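Choline dehydrogenase and related flavoproteins (Aspergillus oryzae, PDB 3Q9T) is a formate oxidase of the glucose-methanol-choline oxidoreductase family, a flavoprotein that carries 8-formyl-FAD at its catalytic site. Local coordinates at residues F169-M180 with F466-F477; M193-D201 with L353-I361. All coordinates share one frame; numbering follows the deposited sequence.

Contact 1: F169-M180 with F466-F477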
loop_
_atom_site.group_PDB
_atom_site.type_symbol
_atom_site.label_atom_id
_atom_site.label_comp_id
_atom_site.label_asym_id
_atom_site.label_seq_id
_atom_site.Cartn_x
_atom_site.Cartn_y
_atom_site.Cartn_z
ATOM N N PHE A 169 -5.742 19.917 -30.784
ATOM C CA PHE A 169 -5.787 18.684 -29.998
ATOM C C PHE A 169 -7.127 17.974 -30.198
ATOM O O PHE A 169 -7.175 16.805 -30.603
ATOM C CB PHE A 169 -5.526 19.027 -28.526
ATOM C CG PHE A 169 -5.878 17.936 -27.558
ATOM C CD1 PHE A 169 -7.163 17.834 -27.047
ATOM C CD2 PHE A 169 -4.910 17.035 -27.119
ATOM C CE1 PHE A 169 -7.488 16.833 -26.138
ATOM C CE2 PHE A 169 -5.234 16.034 -26.202
ATOM C CZ PHE A 169 -6.517 15.941 -25.706
ATOM N N ARG A 170 -8.226 18.687 -29.969
ATOM C CA ARG A 170 -9.544 18.078 -30.178
ATOM C C ARG A 170 -9.721 17.536 -31.594
ATOM O O ARG A 170 -10.307 16.455 -31.797
ATOM C CB ARG A 170 -10.670 19.057 -29.837
ATOM C CG ARG A 170 -10.636 19.552 -28.386
ATOM C CD ARG A 170 -11.914 20.299 -28.051
ATOM N NE ARG A 170 -12.058 21.519 -28.832
ATOM C CZ ARG A 170 -11.521 22.688 -28.494
ATOM N NH1 ARG A 170 -10.800 22.807 -27.381
ATOM N NH2 ARG A 170 -11.706 23.743 -29.273
ATOM N N GLU A 171 -9.228 18.286 -32.575
ATOM C CA GLU A 171 -9.404 17.905 -33.980
ATOM C C GLU A 171 -8.632 16.621 -34.308
ATOM O O GLU A 171 -9.157 15.719 -34.962
ATOM C CB GLU A 171 -8.997 19.057 -34.907
ATOM C CG GLU A 171 -8.103 18.643 -36.074
ATOM C CD GLU A 171 -8.816 18.681 -37.421
ATOM O OE1 GLU A 171 -9.959 18.177 -37.514
ATOM O OE2 GLU A 171 -8.228 19.218 -38.385
ATOM N N ASN A 172 -7.397 16.523 -33.824
ATOM C CA ASN A 172 -6.615 15.295 -33.997
ATOM C C ASN A 172 -7.169 14.057 -33.273
ATOM O O ASN A 172 -7.157 12.954 -33.829
ATOM C CB ASN A 172 -5.166 15.531 -33.627
ATOM C CG ASN A 172 -4.402 16.241 -34.730
ATOM O OD1 ASN A 172 -3.971 15.620 -35.699
ATOM N ND2 ASN A 172 -4.245 17.551 -34.592
ATOM N N LEU A 173 -7.680 14.260 -32.058
ATOM C CA LEU A 173 -8.256 13.188 -31.259
ATOM C C LEU A 173 -9.494 12.670 -31.957
ATOM O O LEU A 173 -9.746 11.466 -31.995
ATOM C CB LEU A 173 -8.615 13.703 -29.850
ATOM C CG LEU A 173 -9.235 12.725 -28.833
ATOM C CD1 LEU A 173 -8.449 11.422 -28.768
ATOM C CD2 LEU A 173 -9.390 13.343 -27.412
ATOM N N THR A 174 -10.269 13.598 -32.513
ATOM C CA THR A 174 -11.487 13.239 -33.219
ATOM C C THR A 174 -11.152 12.400 -34.454
ATOM O O THR A 174 -11.740 11.330 -34.679
ATOM C CB THR A 174 -12.323 14.493 -33.591
ATOM O OG1 THR A 174 -12.799 15.119 -32.390
ATOM C CG2 THR A 174 -13.516 14.105 -34.470
ATOM N N LYS A 175 -10.182 12.878 -35.227
ATOM C CA LYS A 175 -9.715 12.162 -36.418
ATOM C C LYS A 175 -9.239 10.753 -36.038
ATOM O O LYS A 175 -9.590 9.757 -36.686
ATOM C CB LYS A 175 -8.565 12.946 -37.058
ATOM C CG LYS A 175 -8.610 13.069 -38.567
ATOM C CD LYS A 175 -7.376 13.812 -39.106
ATOM C CE LYS A 175 -7.420 15.302 -38.802
ATOM N NZ LYS A 175 -6.134 15.990 -39.119
ATOM N N ALA A 176 -8.441 10.679 -34.973
ATOM C CA ALA A 176 -7.892 9.409 -34.521
ATOM C C ALA A 176 -9.016 8.433 -34.189
ATOM O O ALA A 176 -9.017 7.293 -34.651
ATOM C CB ALA A 176 -6.991 9.631 -33.306
ATOM N N TRP A 177 -9.985 8.913 -33.409
ATOM C CA TRP A 177 -11.125 8.113 -32.979
ATOM C C TRP A 177 -11.897 7.521 -34.152
ATOM O O TRP A 177 -12.192 6.318 -34.184
ATOM C CB TRP A 177 -12.069 8.963 -32.106
ATOM C CG TRP A 177 -13.133 8.170 -31.405
ATOM C CD1 TRP A 177 -14.394 7.911 -31.852
ATOM C CD2 TRP A 177 -13.015 7.515 -30.132
ATOM N NE1 TRP A 177 -15.070 7.141 -30.941
ATOM C CE2 TRP A 177 -14.249 6.887 -29.874
ATOM C CE3 TRP A 177 -11.991 7.412 -29.186
ATOM C CZ2 TRP A 177 -14.486 6.152 -28.709
ATOM C CZ3 TRP A 177 -12.224 6.685 -28.024
ATOM C CH2 TRP A 177 -13.463 6.065 -27.793
ATOM N N LYS A 178 -12.255 8.373 -35.103
ATOM C CA LYS A 178 -12.964 7.911 -36.300
ATOM C C LYS A 178 -12.102 6.954 -37.127
ATOM O O LYS A 178 -12.612 5.993 -37.714
ATOM C CB LYS A 178 -13.430 9.095 -37.154
ATOM C CG LYS A 178 -14.465 9.978 -36.464
ATOM C CD LYS A 178 -14.590 11.328 -37.152
ATOM C CE LYS A 178 -15.069 11.173 -38.589
ATOM N NZ LYS A 178 -16.424 10.556 -38.664
ATOM N N SER A 179 -10.796 7.188 -37.151
ATOM C CA SER A 179 -9.901 6.301 -37.908
ATOM C C SER A 179 -9.884 4.879 -37.342
ATOM O O SER A 179 -9.582 3.919 -38.058
ATOM C CB SER A 179 -8.473 6.859 -37.961
ATOM O OG SER A 179 -7.764 6.581 -36.769
ATOM N N MET A 180 -10.218 4.745 -36.062
ATOM C CA MET A 180 -10.315 3.434 -35.439
ATOM C C MET A 180 -11.658 2.759 -35.762
ATOM O O MET A 180 -11.875 1.606 -35.422
ATOM C CB MET A 180 -10.140 3.555 -33.920
ATOM C CG MET A 180 -8.806 4.135 -33.485
ATOM S SD MET A 180 -7.434 3.045 -33.917
ATOM C CE MET A 180 -7.774 1.661 -32.854
ATOM N N PHE A 466 -6.530 -0.621 -26.325
ATOM C CA PHE A 466 -7.397 0.188 -27.176
ATOM C C PHE A 466 -6.984 1.667 -27.171
ATOM O O PHE A 466 -6.914 2.285 -28.230
ATOM C CB PHE A 466 -8.854 0.046 -26.743
ATOM C CG PHE A 466 -9.782 1.044 -27.375
ATOM C CD1 PHE A 466 -10.651 0.656 -28.388
ATOM C CD2 PHE A 466 -9.805 2.370 -26.944
ATOM C CE1 PHE A 466 -11.518 1.572 -28.969
ATOM C CE2 PHE A 466 -10.662 3.291 -27.515
ATOM C CZ PHE A 466 -11.525 2.895 -28.530
ATOM N N SER A 467 -6.714 2.230 -25.989
ATOM C CA SER A 467 -6.338 3.640 -25.899
ATOM C C SER A 467 -5.008 3.933 -26.583
ATOM O O SER A 467 -4.854 4.982 -27.218
ATOM C CB SER A 467 -6.290 4.138 -24.447
ATOM O OG SER A 467 -7.524 3.939 -23.798
ATOM N N TYR A 468 -4.051 3.016 -26.425
ATOM C CA TYR A 468 -2.733 3.126 -27.053
ATOM C C TYR A 468 -2.813 3.055 -28.584
ATOM O O TYR A 468 -2.228 3.887 -29.288
ATOM C CB TYR A 468 -1.779 2.058 -26.488
ATOM C CG TYR A 468 -0.899 2.605 -25.393
ATOM C CD1 TYR A 468 0.465 2.813 -25.601
ATOM C CD2 TYR A 468 -1.440 2.972 -24.166
ATOM C CE1 TYR A 468 1.276 3.340 -24.601
ATOM C CE2 TYR A 468 -0.638 3.498 -23.153
ATOM C CZ TYR A 468 0.717 3.683 -23.378
ATOM O OH TYR A 468 1.508 4.203 -22.384
ATOM N N ASP A 469 -3.559 2.077 -29.090
ATOM C CA ASP A 469 -3.840 1.991 -30.527
ATOM C C ASP A 469 -4.384 3.302 -31.067
ATOM O O ASP A 469 -3.931 3.805 -32.091
ATOM C CB ASP A 469 -4.859 0.889 -30.805
ATOM C CG ASP A 469 -4.289 -0.482 -30.598
ATOM O OD1 ASP A 469 -3.055 -0.587 -30.487
ATOM O OD2 ASP A 469 -5.068 -1.452 -30.552
ATOM N N LEU A 470 -5.359 3.851 -30.357
ATOM C CA LEU A 470 -6.055 5.058 -30.785
ATOM C C LEU A 470 -5.077 6.217 -30.909
ATOM O O LEU A 470 -5.117 6.997 -31.857
ATOM C CB LEU A 470 -7.129 5.378 -29.743
ATOM C CG LEU A 470 -8.202 6.471 -29.788
ATOM C CD1 LEU A 470 -7.949 7.486 -28.695
ATOM C CD2 LEU A 470 -8.423 7.123 -31.159
ATOM N N LEU A 471 -4.177 6.314 -29.946
ATOM C CA LEU A 471 -3.386 7.513 -29.804
ATOM C C LEU A 471 -2.057 7.385 -30.541
ATOM O O LEU A 471 -1.534 8.383 -31.047
ATOM C CB LEU A 471 -3.174 7.844 -28.323
ATOM C CG LEU A 471 -4.418 8.230 -27.503
ATOM C CD1 LEU A 471 -4.115 8.207 -26.001
ATOM C CD2 LEU A 471 -4.983 9.595 -27.904
ATOM N N PHE A 472 -1.523 6.165 -30.605
ATOM C CA PHE A 472 -0.257 5.904 -31.307
ATOM C C PHE A 472 -0.428 5.541 -32.776
ATOM O O PHE A 472 0.531 5.567 -33.535
ATOM C CB PHE A 472 0.568 4.809 -30.607
ATOM C CG PHE A 472 1.359 5.313 -29.440
ATOM C CD1 PHE A 472 2.694 5.649 -29.585
ATOM C CD2 PHE A 472 0.763 5.480 -28.203
ATOM C CE1 PHE A 472 3.416 6.125 -28.513
ATOM C CE2 PHE A 472 1.482 5.955 -27.132
ATOM C CZ PHE A 472 2.810 6.278 -27.291
ATOM N N LYS A 473 -1.640 5.191 -33.174
ATOM C CA LYS A 473 -1.873 4.749 -34.549
ATOM C C LYS A 473 -2.975 5.567 -35.201
ATOM O O LYS A 473 -3.112 5.560 -36.415
ATOM C CB LYS A 473 -2.298 3.277 -34.596
ATOM C CG LYS A 473 -1.320 2.283 -34.009
ATOM C CD LYS A 473 -1.906 0.887 -34.125
ATOM C CE LYS A 473 -1.064 -0.142 -33.412
ATOM N NZ LYS A 473 -1.831 -1.418 -33.206
ATOM N N GLY A 474 -3.787 6.246 -34.390
ATOM C CA GLY A 474 -4.918 6.980 -34.928
ATOM C C GLY A 474 -4.490 8.141 -35.807
ATOM O O GLY A 474 -3.513 8.830 -35.509
ATOM N N GLU A 475 -5.231 8.351 -36.891
ATOM C CA GLU A 475 -4.989 9.451 -37.815
ATOM C C GLU A 475 -4.860 10.793 -37.099
ATOM O O GLU A 475 -5.658 11.126 -36.216
ATOM C CB GLU A 475 -6.135 9.510 -38.835
ATOM C CG GLU A 475 -5.979 10.551 -39.919
ATOM C CD GLU A 475 -7.242 10.716 -40.763
ATOM O OE1 GLU A 475 -8.045 9.755 -40.839
ATOM O OE2 GLU A 475 -7.433 11.810 -41.347
ATOM N N GLY A 476 -3.860 11.576 -37.481
ATOM C CA GLY A 476 -3.671 12.880 -36.871
ATOM C C GLY A 476 -2.965 12.784 -35.526
ATOM O O GLY A 476 -1.856 13.293 -35.370
ATOM N N PHE A 477 -3.590 12.124 -34.550
ATOM C CA PHE A 477 -3.009 12.089 -33.212
ATOM C C PHE A 477 -1.694 11.333 -33.164
ATOM O O PHE A 477 -0.858 11.620 -32.328
ATOM C CB PHE A 477 -3.965 11.548 -32.151
ATOM C CG PHE A 477 -3.767 12.182 -30.796
ATOM C CD1 PHE A 477 -2.749 11.754 -29.955
ATOM C CD2 PHE A 477 -4.583 13.227 -30.379
ATOM C CE1 PHE A 477 -2.551 12.346 -28.721
ATOM C CE2 PHE A 477 -4.395 13.822 -29.141
ATOM C CZ PHE A 477 -3.367 13.375 -28.308
HETATM O O HOH W 1 -10.424 10.098 -39.250
#

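Contact 2: M193-D201 with L353-I361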
loop_
_atom_site.group_PDB
_atom_site.type_symbol
_atom_site.label_atom_id
_atom_site.label_comp_id
_atom_site.label_asym_id
_atom_site.label_seq_id
_atom_site.Cartn_x
_atom_site.Cartn_y
_atom_site.Cartn_z
ATOM N N MET A 193 -24.986 5.574 -25.321
ATOM C CA MET A 193 -23.752 6.328 -25.115
ATOM C C MET A 193 -22.530 5.834 -25.901
ATOM O O MET A 193 -21.406 6.199 -25.577
ATOM C CB MET A 193 -23.442 6.437 -23.615
ATOM C CG MET A 193 -23.538 5.115 -22.845
ATOM S SD MET A 193 -23.584 5.379 -21.043
ATOM C CE MET A 193 -22.132 6.409 -20.834
ATOM N N ASP A 194 -22.742 5.054 -26.956
ATOM C CA ASP A 194 -21.610 4.530 -27.733
ATOM C C ASP A 194 -20.868 5.595 -28.563
ATOM O O ASP A 194 -21.399 6.114 -29.539
ATOM C CB ASP A 194 -22.073 3.384 -28.640
ATOM C CG ASP A 194 -20.916 2.661 -29.302
ATOM O OD1 ASP A 194 -19.826 2.572 -28.704
ATOM O OD2 ASP A 194 -21.098 2.167 -30.427
ATOM N N GLY A 195 -19.632 5.911 -28.178
ATOM C CA GLY A 195 -18.813 6.811 -28.974
ATOM C C GLY A 195 -18.034 7.890 -28.236
ATOM O O GLY A 195 -18.047 7.971 -27.002
ATOM N N LEU A 196 -17.356 8.728 -29.012
ATOM C CA LEU A 196 -16.638 9.881 -28.496
ATOM C C LEU A 196 -17.563 11.095 -28.497
ATOM O O LEU A 196 -18.178 11.405 -29.515
ATOM C CB LEU A 196 -15.417 10.163 -29.362
ATOM C CG LEU A 196 -14.513 11.280 -28.848
ATOM C CD1 LEU A 196 -13.718 10.813 -27.618
ATOM C CD2 LEU A 196 -13.584 11.749 -29.959
ATOM N N THR A 197 -17.649 11.780 -27.355
ATOM C CA THR A 197 -18.603 12.866 -27.182
ATOM C C THR A 197 -17.958 14.141 -26.631
ATOM O O THR A 197 -16.907 14.091 -25.988
ATOM C CB THR A 197 -19.760 12.435 -26.238
ATOM O OG1 THR A 197 -20.843 13.377 -26.322
ATOM C CG2 THR A 197 -19.282 12.332 -24.799
ATOM N N HIS A 198 -18.590 15.282 -26.890
ATOM C CA HIS A 198 -18.217 16.522 -26.220
ATOM C C HIS A 198 -18.988 16.586 -24.896
ATOM O O HIS A 198 -20.211 16.803 -24.884
ATOM C CB HIS A 198 -18.552 17.742 -27.082
ATOM C CG HIS A 198 -17.606 17.968 -28.220
ATOM N ND1 HIS A 198 -17.804 17.427 -29.473
ATOM C CD2 HIS A 198 -16.464 18.691 -28.297
ATOM C CE1 HIS A 198 -16.821 17.799 -30.269
ATOM N NE2 HIS A 198 -15.988 18.558 -29.580
ATOM N N CYS A 199 -18.280 16.383 -23.787
ATOM C CA CYS A 199 -18.929 16.237 -22.479
ATOM C C CYS A 199 -19.502 17.536 -21.949
ATOM O O CYS A 199 -19.003 18.627 -22.254
ATOM C CB CYS A 199 -17.960 15.652 -21.437
ATOM S SG CYS A 199 -16.475 16.613 -21.145
ATOM N N CYS A 200 -20.557 17.411 -21.152
ATOM C CA CYS A 200 -21.064 18.543 -20.389
ATOM C C CYS A 200 -20.468 18.558 -18.993
ATOM O O CYS A 200 -19.917 17.568 -18.536
ATOM C CB CYS A 200 -22.585 18.511 -20.303
ATOM S SG CYS A 200 -23.380 18.732 -21.894
ATOM N N ASP A 201 -20.605 19.683 -18.312
ATOM C CA ASP A 201 -19.902 19.882 -17.074
ATOM C C ASP A 201 -20.700 20.718 -16.103
ATOM O O ASP A 201 -21.509 21.545 -16.513
ATOM C CB ASP A 201 -18.583 20.581 -17.358
ATOM C CG ASP A 201 -17.568 19.658 -17.963
ATOM O OD1 ASP A 201 -17.351 19.728 -19.191
ATOM O OD2 ASP A 201 -16.995 18.850 -17.199
ATOM N N LEU A 353 -11.139 18.701 -19.313
ATOM C CA LEU A 353 -11.599 17.485 -19.948
ATOM C C LEU A 353 -12.699 17.918 -20.905
ATOM O O LEU A 353 -13.704 18.454 -20.454
ATOM C CB LEU A 353 -12.182 16.548 -18.891
ATOM C CG LEU A 353 -12.177 15.030 -19.108
ATOM C CD1 LEU A 353 -13.216 14.340 -18.221
ATOM C CD2 LEU A 353 -12.331 14.623 -20.574
ATOM N N GLU A 354 -12.526 17.691 -22.209
ATOM C CA GLU A 354 -13.486 18.214 -23.203
ATOM C C GLU A 354 -14.058 17.144 -24.114
ATOM O O GLU A 354 -15.187 17.270 -24.595
ATOM C CB GLU A 354 -12.855 19.319 -24.053
ATOM C CG GLU A 354 -12.386 20.521 -23.230
ATOM C CD GLU A 354 -11.597 21.523 -24.046
ATOM O OE1 GLU A 354 -11.034 21.093 -25.080
ATOM O OE2 GLU A 354 -11.546 22.724 -23.663
ATOM N N LEU A 355 -13.248 16.120 -24.372
ATOM C CA LEU A 355 -13.673 14.960 -25.128
ATOM C C LEU A 355 -13.595 13.729 -24.241
ATOM O O LEU A 355 -12.592 13.497 -23.541
ATOM C CB LEU A 355 -12.799 14.769 -26.373
ATOM C CG LEU A 355 -13.026 15.813 -27.461
ATOM C CD1 LEU A 355 -11.846 15.885 -28.407
ATOM C CD2 LEU A 355 -14.343 15.556 -28.213
ATOM N N VAL A 356 -14.649 12.930 -24.302
ATOM C CA VAL A 356 -14.774 11.738 -23.488
ATOM C C VAL A 356 -15.296 10.598 -24.351
ATOM O O VAL A 356 -16.255 10.783 -25.127
ATOM C CB VAL A 356 -15.759 11.979 -22.299
ATOM C CG1 VAL A 356 -16.083 10.674 -21.593
ATOM C CG2 VAL A 356 -15.199 13.023 -21.332
ATOM N N GLY A 357 -14.695 9.416 -24.200
ATOM C CA GLY A 357 -15.066 8.267 -25.013
ATOM C C GLY A 357 -15.735 7.112 -24.277
ATOM O O GLY A 357 -15.321 6.713 -23.188
ATOM N N PHE A 358 -16.776 6.556 -24.881
ATOM C CA PHE A 358 -17.480 5.426 -24.277
ATOM C C PHE A 358 -17.522 4.217 -25.215
ATOM O O PHE A 358 -18.551 3.915 -25.814
ATOM C CB PHE A 358 -18.891 5.845 -23.845
ATOM C CG PHE A 358 -18.908 6.935 -22.801
ATOM C CD1 PHE A 358 -19.094 8.255 -23.161
ATOM C CD2 PHE A 358 -18.721 6.632 -21.456
ATOM C CE1 PHE A 358 -19.112 9.250 -22.193
ATOM C CE2 PHE A 358 -18.745 7.615 -20.492
ATOM C CZ PHE A 358 -18.935 8.925 -20.860
ATOM N N PRO A 359 -16.393 3.517 -25.343
ATOM C CA PRO A 359 -16.300 2.429 -26.312
ATOM C C PRO A 359 -16.637 1.079 -25.710
ATOM O O PRO A 359 -16.650 0.922 -24.492
ATOM C CB PRO A 359 -14.820 2.436 -26.664
ATOM C CG PRO A 359 -14.168 2.789 -25.357
ATOM C CD PRO A 359 -15.084 3.824 -24.736
ATOM N N ARG A 360 -16.936 0.122 -26.574
ATOM C CA ARG A 360 -16.855 -1.284 -26.221
ATOM C C ARG A 360 -15.548 -1.779 -26.831
ATOM O O ARG A 360 -14.991 -1.145 -27.733
ATOM C CB ARG A 360 -18.052 -2.078 -26.760
ATOM C CG ARG A 360 -19.376 -1.741 -26.055
ATOM C CD ARG A 360 -20.520 -2.643 -26.522
ATOM N NE ARG A 360 -20.238 -4.052 -26.271
ATOM C CZ ARG A 360 -20.710 -4.732 -25.236
ATOM N NH1 ARG A 360 -21.503 -4.131 -24.354
ATOM N NH2 ARG A 360 -20.396 -6.009 -25.077
ATOM N N ILE A 361 -15.039 -2.896 -26.329
ATOM C CA ILE A 361 -13.767 -3.411 -26.805
ATOM C C ILE A 361 -13.888 -4.905 -27.017
ATOM O O ILE A 361 -12.965 -5.673 -26.737
ATOM C CB ILE A 361 -12.632 -3.085 -25.822
ATOM C CG1 ILE A 361 -12.890 -3.747 -24.470
ATOM C CG2 ILE A 361 -12.483 -1.564 -25.646
ATOM C CD1 ILE A 361 -11.609 -3.975 -23.691
HETATM O O HOH W 2 -20.088 1.804 -25.936
HETATM O O HOH W 3 -17.812 0.684 -29.248
HETATM O O HOH W 4 -17.122 19.071 -24.357
HETATM O O HOH W 5 -15.341 17.120 -17.950
#

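Contact 1: F169-M180 with F466-F477
Trp-177 of helix 167-179 and Phe-466 of helix 454-473 form an offset edge-to-face pair. The edge of Phe-466 points at the face of the indole six-membered ring, with the planes at 70°. CE2 of Phe-466 lies 3.8 Å from Trp-177 CZ3. The Trp-177 side chain starts away from the other helix, but CG stands opposite the backbone N (chi1 -169°), and this brings the ring back to Phe-466 and Leu-470. Leu-470 sends its two methyls different ways. CD2 presses on the helix backbone and sits 3.6 Å from Ala-176 CB, while CD1 meets Leu-173 CD1 at 4.0 Å. Met-180 folds over the same leucine, and its CE reaches Asp-469 CB at 3.6 Å. Phe-477 lies with its ring edge along the helix at Leu-173, and Phe-169 meets that edge obliquely, the ring planes 76° apart. Leu-471 CD2 lies above one face of Phe-477, off toward its rim. Leu-173 and Leu-470 also touch Phe-396 of strand 392-397, and Phe-169 and Phe-477 touch Leu-417 of strand 415-423.

The polar contacts gather round Glu-475 and Ser-179. Glu-475 N donates to Ser-179 OG at 3.1 Å, and the Ser-179 hydroxyl donates to Ala-176 O at 2.6 Å. A water joins Lys-175 O to Glu-475 OE1. The contact is mainly apolar packing between two helices, with one serine linking the end of helix 167-179 to the turn after helix 454-473.

Contact 2: M193-D201 with L353-I361
Gly-195 to His-198 pair antiparallel with Leu-355 to Phe-358, the short strand axes 4.6 Å apart at 153°. Gly-195 with Phe-358 and Thr-197 with Val-356 are hydrogen-bonded pairs; Leu-196 with Gly-357 and His-198 with Leu-355 are non-hydrogen-bonded. The two bonds between Thr-197 and Val-356 are nearly straight. That from Val-356 N to Thr-197 O, 3.0 Å, lies in the carbonyl plane. At the Gly-195 end both donors stand well above the carbonyl planes, and Gly-195 N to Phe-358 O stretches to 3.3 Å. Cys-199 N adds a weak bond to Glu-354 O.

His-198 and Leu-355 lie side by side and point the same way. Leu-355 CD2 sits over the centre of the imidazole, 3.8 Å from the ring centroid, in a CH-pi contact. His-198 ND1 bonds to Glu-186, which helps to fix the ring's rotation. On the opposite face of the sheet, Met-193 CE lies over one face of Phe-358, 3.7 Å from the centroid, toward the rim. The Met-193 side chain bends at its last torsion (chi3 -53°), placing the methyl nearer the ring than the sulfur, which stays above it at a distance in a Met-aromatic contact. Thr-197 CG2 approaches the edge of the same ring. Further along this face, Cys-199 CB touches Val-356 CG2 at 3.8 Å.

One water is shared by Asp-194 OD1 and Phe-358 O, a second by Asp-194 OD1 and Arg-360 N, and a third by Cys-199 O and Glu-354 O. The side chain of Leu-353 lies about 4 Å from that of Thr-100, which binds FAD, and about 6 Å from the bound cofactor, so the pairing runs up to the flavin site. Backbone bonds thus fix the register, and water supplements them at both ends.

How the contacts relate
The centres of contacts 1 and 2 lie about 13 Å apart, on the same side of the chain's centre. Strand 195-204 is the next regular element after helix 167-179, beyond a loop. Strand 353-358 comes later and helix 454-473 last, so contact 2 is nested inside the loop closed by contact 1. The two touch. Arg-170 NH1 makes a 2.9 Å salt bridge to Glu-354 OE1, and Leu-355 CD1 packs against Leu-173 CD2. Strand 392-397 borders both: it pairs with strand 353-358 and packs against the two helices. Together they form helix-on-sheet layers, with the sheet of contact 2 nearer the flavin and the helices of contact 1 farther out.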